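Local coordinates for siroheme decarboxylase (Hydrogenobacter thermophilus, PDB 4CH7), which catalyses the decarboxylation of siroheme to didecarboxysiroheme, a step in the biosynthesis of heme d1, at residues 249-263 / 272-284. Numbering follows the deposited sequence.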
loop_
_atom_site.group_PDB
_atom_site.type_symbol
_atom_site.label_atom_id
_atom_site.label_comp_id
_atom_site.label_asym_id
_atom_site.label_seq_id
_atom_site.Cartn_x
_atom_site.Cartn_y
_atom_site.Cartn_z
ATOM N N VAL A 249 2.055 -2.548 -23.102
ATOM C CA VAL A 249 2.822 -3.597 -22.434
ATOM C C VAL A 249 2.237 -3.935 -21.064
ATOM O O VAL A 249 2.055 -5.109 -20.735
ATOM C CB VAL A 249 4.309 -3.215 -22.287
ATOM C CG1 VAL A 249 5.042 -4.238 -21.440
ATOM C CG2 VAL A 249 4.966 -3.111 -23.653
ATOM N N GLY A 250 1.939 -2.905 -20.276
ATOM C CA GLY A 250 1.325 -3.089 -18.972
ATOM C C GLY A 250 0.023 -3.866 -19.048
ATOM O O GLY A 250 -0.236 -4.738 -18.215
ATOM N N ARG A 251 -0.788 -3.556 -20.058
ATOM C CA ARG A 251 -2.061 -4.240 -20.267
ATOM C C ARG A 251 -1.856 -5.665 -20.771
ATOM O O ARG A 251 -2.582 -6.580 -20.380
ATOM C CB ARG A 251 -2.943 -3.458 -21.245
ATOM C CG ARG A 251 -3.227 -2.029 -20.815
ATOM C CD ARG A 251 -4.218 -1.335 -21.736
ATOM N NE ARG A 251 -4.254 0.105 -21.496
ATOM C CZ ARG A 251 -3.855 1.020 -22.373
ATOM N NH1 ARG A 251 -3.398 0.652 -23.560
ATOM N NH2 ARG A 251 -3.921 2.308 -22.065
ATOM N N TYR A 252 -0.869 -5.846 -21.645
ATOM C CA TYR A 252 -0.525 -7.174 -22.140
ATOM C C TYR A 252 -0.121 -8.093 -20.990
ATOM O O TYR A 252 -0.628 -9.207 -20.865
ATOM C CB TYR A 252 0.610 -7.088 -23.165
ATOM C CG TYR A 252 1.020 -8.432 -23.721
ATOM C CD1 TYR A 252 0.225 -9.091 -24.647
ATOM C CD2 TYR A 252 2.203 -9.041 -23.323
ATOM C CE1 TYR A 252 0.591 -10.320 -25.158
ATOM C CE2 TYR A 252 2.580 -10.272 -23.831
ATOM C CZ TYR A 252 1.767 -10.906 -24.748
ATOM O OH TYR A 252 2.122 -12.131 -25.265
ATOM N N ILE A 253 0.794 -7.604 -20.156
ATOM C CA ILE A 253 1.273 -8.330 -18.984
ATOM C C ILE A 253 0.142 -8.601 -17.981
ATOM O O ILE A 253 0.080 -9.671 -17.374
ATOM C CB ILE A 253 2.433 -7.559 -18.303
ATOM C CG1 ILE A 253 3.642 -7.472 -19.238
ATOM C CG2 ILE A 253 2.842 -8.213 -16.998
ATOM C CD1 ILE A 253 4.815 -6.699 -18.662
ATOM N N ALA A 254 -0.758 -7.634 -17.828
ATOM C CA ALA A 254 -1.879 -7.752 -16.899
ATOM C C ALA A 254 -2.836 -8.887 -17.263
ATOM O O ALA A 254 -3.582 -9.373 -16.413
ATOM C CB ALA A 254 -2.635 -6.437 -16.815
ATOM N N GLY A 255 -2.817 -9.301 -18.528
ATOM C CA GLY A 255 -3.707 -10.349 -18.997
ATOM C C GLY A 255 -3.285 -11.749 -18.590
ATOM O O GLY A 255 -4.056 -12.700 -18.729
ATOM N N PHE A 256 -2.066 -11.880 -18.075
ATOM C CA PHE A 256 -1.523 -13.194 -17.746
ATOM C C PHE A 256 -1.828 -13.655 -16.325
ATOM O O PHE A 256 -1.761 -12.868 -15.376
ATOM C CB PHE A 256 -0.009 -13.218 -17.967
ATOM C CG PHE A 256 0.393 -13.274 -19.410
ATOM C CD1 PHE A 256 0.531 -14.493 -20.056
ATOM C CD2 PHE A 256 0.643 -12.108 -20.121
ATOM C CE1 PHE A 256 0.903 -14.553 -21.387
ATOM C CE2 PHE A 256 1.017 -12.156 -21.455
ATOM C CZ PHE A 256 1.147 -13.380 -22.089
ATOM N N LYS A 257 -2.164 -14.936 -16.191
ATOM C CA LYS A 257 -2.213 -15.581 -14.885
ATOM C C LYS A 257 -0.802 -15.566 -14.330
ATOM O O LYS A 257 0.160 -15.771 -15.071
ATOM C CB LYS A 257 -2.701 -17.024 -15.005
ATOM C CG LYS A 257 -4.172 -17.161 -15.361
ATOM C CD LYS A 257 -4.546 -18.621 -15.552
ATOM C CE LYS A 257 -6.007 -18.769 -15.941
ATOM N NZ LYS A 257 -6.273 -20.079 -16.594
ATOM N N GLY A 258 -0.672 -15.316 -13.033
ATOM C CA GLY A 258 0.642 -15.213 -12.432
ATOM C C GLY A 258 1.122 -13.777 -12.345
ATOM O O GLY A 258 2.197 -13.511 -11.806
ATOM N N VAL A 259 0.331 -12.852 -12.884
ATOM C CA VAL A 259 0.656 -11.430 -12.817
ATOM C C VAL A 259 -0.373 -10.661 -11.993
ATOM O O VAL A 259 -1.562 -10.662 -12.317
ATOM C CB VAL A 259 0.743 -10.798 -14.219
ATOM C CG1 VAL A 259 0.875 -9.284 -14.112
ATOM C CG2 VAL A 259 1.909 -11.383 -14.993
ATOM N N SER A 260 0.086 -10.006 -10.930
ATOM C CA SER A 260 -0.786 -9.189 -10.094
ATOM C C SER A 260 -0.577 -7.699 -10.366
ATOM O O SER A 260 -0.866 -7.212 -11.460
ATOM C CB SER A 260 -0.558 -9.500 -8.613
ATOM O OG SER A 260 0.821 -9.500 -8.290
ATOM N N HIS A 261 -0.065 -6.984 -9.372
ATOM C CA HIS A 261 0.098 -5.536 -9.480
ATOM C C HIS A 261 1.177 -5.117 -10.470
ATOM O O HIS A 261 2.230 -5.748 -10.568
ATOM C CB HIS A 261 0.397 -4.930 -8.109
ATOM C CG HIS A 261 -0.663 -5.199 -7.091
ATOM N ND1 HIS A 261 -1.904 -4.599 -7.133
ATOM C CD2 HIS A 261 -0.671 -6.002 -6.002
ATOM C CE1 HIS A 261 -2.630 -5.025 -6.115
ATOM N NE2 HIS A 261 -1.904 -5.877 -5.414
ATOM N N CYS A 262 0.899 -4.041 -11.200
ATOM C CA CYS A 262 1.889 -3.432 -12.075
ATOM C C CYS A 262 2.130 -1.991 -11.644
ATOM O O CYS A 262 1.200 -1.287 -11.245
ATOM C CB CYS A 262 1.442 -3.484 -13.535
ATOM S SG CYS A 262 1.343 -5.154 -14.212
ATOM N N TYR A 263 3.385 -1.564 -11.709
ATOM C CA TYR A 263 3.750 -0.207 -11.335
ATOM C C TYR A 263 4.623 0.386 -12.423
ATOM O O TYR A 263 5.244 -0.346 -13.195
ATOM C CB TYR A 263 4.520 -0.201 -10.015
ATOM C CG TYR A 263 3.824 -0.921 -8.884
ATOM C CD1 TYR A 263 3.987 -2.288 -8.704
ATOM C CD2 TYR A 263 3.014 -0.235 -7.990
ATOM C CE1 TYR A 263 3.358 -2.951 -7.673
ATOM C CE2 TYR A 263 2.382 -0.892 -6.953
ATOM C CZ TYR A 263 2.556 -2.250 -6.801
ATOM O OH TYR A 263 1.928 -2.911 -5.773
ATOM N N ARG A 272 17.491 1.489 -14.631
ATOM C CA ARG A 272 16.911 1.758 -15.948
ATOM C C ARG A 272 15.543 1.120 -16.204
ATOM O O ARG A 272 14.952 1.318 -17.270
ATOM C CB ARG A 272 17.888 1.359 -17.059
ATOM C CG ARG A 272 18.572 2.547 -17.724
ATOM C CD ARG A 272 20.045 2.639 -17.367
ATOM N NE ARG A 272 20.864 1.729 -18.163
ATOM C CZ ARG A 272 22.192 1.777 -18.220
ATOM N NH1 ARG A 272 22.854 2.694 -17.529
ATOM N NH2 ARG A 272 22.860 0.911 -18.971
ATOM N N TYR A 273 15.035 0.368 -15.235
ATOM C CA TYR A 273 13.736 -0.278 -15.392
ATOM C C TYR A 273 12.595 0.663 -15.003
ATOM O O TYR A 273 12.577 1.206 -13.896
ATOM C CB TYR A 273 13.678 -1.568 -14.572
ATOM C CG TYR A 273 14.866 -2.480 -14.797
ATOM C CD1 TYR A 273 14.946 -3.287 -15.922
ATOM C CD2 TYR A 273 15.903 -2.535 -13.878
ATOM C CE1 TYR A 273 16.031 -4.119 -16.127
ATOM C CE2 TYR A 273 16.988 -3.363 -14.072
ATOM C CZ TYR A 273 17.050 -4.153 -15.197
ATOM O OH TYR A 273 18.134 -4.980 -15.394
ATOM N N ASN A 274 11.647 0.850 -15.918
ATOM C CA ASN A 274 10.529 1.759 -15.692
ATOM C C ASN A 274 9.187 1.043 -15.518
ATOM O O ASN A 274 8.191 1.661 -15.130
ATOM C CB ASN A 274 10.437 2.793 -16.821
ATOM C CG ASN A 274 10.341 2.154 -18.197
ATOM O OD1 ASN A 274 10.798 1.033 -18.406
ATOM N ND2 ASN A 274 9.753 2.875 -19.146
ATOM N N LEU A 275 9.155 -0.256 -15.812
ATOM C CA LEU A 275 7.937 -1.041 -15.611
ATOM C C LEU A 275 8.143 -2.166 -14.603
ATOM O O LEU A 275 9.015 -3.020 -14.777
ATOM C CB LEU A 275 7.407 -1.600 -16.935
ATOM C CG LEU A 275 6.116 -2.417 -16.841
ATOM C CD1 LEU A 275 5.031 -1.628 -16.141
ATOM C CD2 LEU A 275 5.647 -2.841 -18.214
ATOM N N PHE A 276 7.336 -2.149 -13.545
ATOM C CA PHE A 276 7.385 -3.179 -12.513
ATOM C C PHE A 276 6.134 -4.042 -12.620
ATOM O O PHE A 276 5.028 -3.522 -12.781
ATOM C CB PHE A 276 7.454 -2.558 -11.113
ATOM C CG PHE A 276 8.771 -1.888 -10.791
ATOM C CD1 PHE A 276 9.588 -1.369 -11.792
ATOM C CD2 PHE A 276 9.190 -1.779 -9.471
ATOM C CE1 PHE A 276 10.795 -0.751 -11.487
ATOM C CE2 PHE A 276 10.397 -1.166 -9.155
ATOM C CZ PHE A 276 11.199 -0.650 -10.166
ATOM N N ALA A 277 6.306 -5.358 -12.544
ATOM C CA ALA A 277 5.167 -6.271 -12.582
ATOM C C ALA A 277 5.351 -7.419 -11.604
ATOM O O ALA A 277 6.209 -8.279 -11.803
ATOM C CB ALA A 277 4.946 -6.806 -13.990
HETATM N N MSE A 278 4.537 -7.431 -10.552
HETATM C CA MSE A 278 4.606 -8.490 -9.557
HETATM C C MSE A 278 4.174 -9.811 -10.172
HETATM O O MSE A 278 3.042 -9.954 -10.635
HETATM C CB MSE A 278 3.720 -8.167 -8.354
HETATM C CG MSE A 278 4.036 -6.849 -7.658
HETATM SE SE MSE A 278 5.914 -6.626 -7.207
HETATM C CE MSE A 278 6.419 -5.458 -8.670
HETATM N N MSE A 279 5.087 -10.775 -10.188
HETATM C CA MSE A 279 4.766 -12.103 -10.685
HETATM C C MSE A 279 4.716 -13.110 -9.543
HETATM O O MSE A 279 5.359 -12.932 -8.504
HETATM C CB MSE A 279 5.769 -12.556 -11.749
HETATM C CG MSE A 279 5.616 -11.876 -13.105
HETATM SE SE MSE A 279 7.069 -12.322 -14.309
HETATM C CE MSE A 279 6.515 -11.310 -15.862
ATOM N N HIS A 280 3.931 -14.161 -9.740
ATOM C CA HIS A 280 3.889 -15.275 -8.808
ATOM C C HIS A 280 3.671 -16.553 -9.598
ATOM O O HIS A 280 3.105 -16.528 -10.693
ATOM C CB HIS A 280 2.781 -15.090 -7.765
ATOM C CG HIS A 280 1.424 -14.866 -8.354
ATOM N ND1 HIS A 280 0.713 -13.701 -8.166
ATOM C CD2 HIS A 280 0.642 -15.662 -9.124
ATOM C CE1 HIS A 280 -0.447 -13.786 -8.798
ATOM N NE2 HIS A 280 -0.511 -14.965 -9.388
ATOM N N GLY A 281 4.143 -17.664 -9.051
ATOM C CA GLY A 281 3.962 -18.955 -9.680
ATOM C C GLY A 281 4.120 -20.035 -8.635
ATOM O O GLY A 281 4.368 -19.742 -7.464
ATOM N N LYS A 282 3.969 -21.285 -9.049
ATOM C CA LYS A 282 4.184 -22.403 -8.145
ATOM C C LYS A 282 5.594 -22.944 -8.353
ATOM O O LYS A 282 5.840 -24.147 -8.255
ATOM C CB LYS A 282 3.111 -23.472 -8.355
ATOM C CG LYS A 282 1.713 -22.971 -7.997
ATOM C CD LYS A 282 0.607 -23.770 -8.670
ATOM C CE LYS A 282 0.371 -25.107 -7.995
ATOM N NZ LYS A 282 -0.826 -25.796 -8.555
ATOM N N GLY A 283 6.515 -22.021 -8.630
ATOM C CA GLY A 283 7.909 -22.337 -8.884
ATOM C C GLY A 283 8.610 -21.183 -9.586
ATOM O O GLY A 283 7.988 -20.462 -10.367
ATOM N N GLN A 284 9.899 -21.005 -9.301
ATOM C CA GLN A 284 10.700 -19.956 -9.933
ATOM C C GLN A 284 10.726 -20.088 -11.454
ATOM O O GLN A 284 10.404 -19.139 -12.171
ATOM C CB GLN A 284 12.142 -19.981 -9.411
ATOM C CG GLN A 284 12.392 -19.226 -8.111
ATOM C CD GLN A 284 13.852 -18.845 -7.951
ATOM O OE1 GLN A 284 14.665 -19.081 -8.844
ATOM N NE2 GLN A 284 14.190 -18.249 -6.814
#
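The carbonyl oxygen of Met-278 is gripped twice by Ser-260. The backbone N of Ser-260 lies 3.0 Å from Met-278 O and meets it nearly head-on. Ser-260 OG stands above the carbonyl plane, 3.3 Å from the same Met-278 O. With chi1 at 48°, the hydroxyl sits between its own backbone N and carbonyl carbon, which brings it against Met-278 CB as well as its O. Met-278 N in turn donates to His-261 O, coming almost straight onto the carbonyl. Between the pairs Val-259/Met-279 and Cys-262/Ala-277, Ser-260 and His-261 stand opposite the single residue Met-278: a beta bulge. Regular pairing follows, with Tyr-263 and Phe-276 exchanging two backbone bonds of 2.8 Å, N to O each way.

At the other end His-280 N binds Gly-258 O. The imidazole of His-280 folds over Gly-258 and lays one face on its peptide, with CD2 3.3 Å from Gly-258 CA; Tyr-231 stacks with the same ring. With an alanine in place of His-280, the Gly-258 peptide would probably lose its cover and Tyr-231 its stacking partner.

The selenomethionine Met-278 bends at chi2 and chi3, and its side chain crosses that of Tyr-263 at about a right angle. Its CG comes to the ring edge, 4.0 Å from Tyr-263 CE1. The Tyr-263 side chain is about 7 Å from that of His-93, the inferred active-site residue.

The sheet face bearing Cys-262 and Ala-277 meets helix 246-254. Ile-253 CG2 rests 3.9 Å from Ala-277 CB, while Val-249 CG1 packs on Leu-275 CD2 at 3.6 Å. The whole is an antiparallel beta hairpin with helix 246-254 packed on one face, part of the second AsnC-like domain, which with the first closes an eight-stranded antiparallel alpha/beta barrel within one chain.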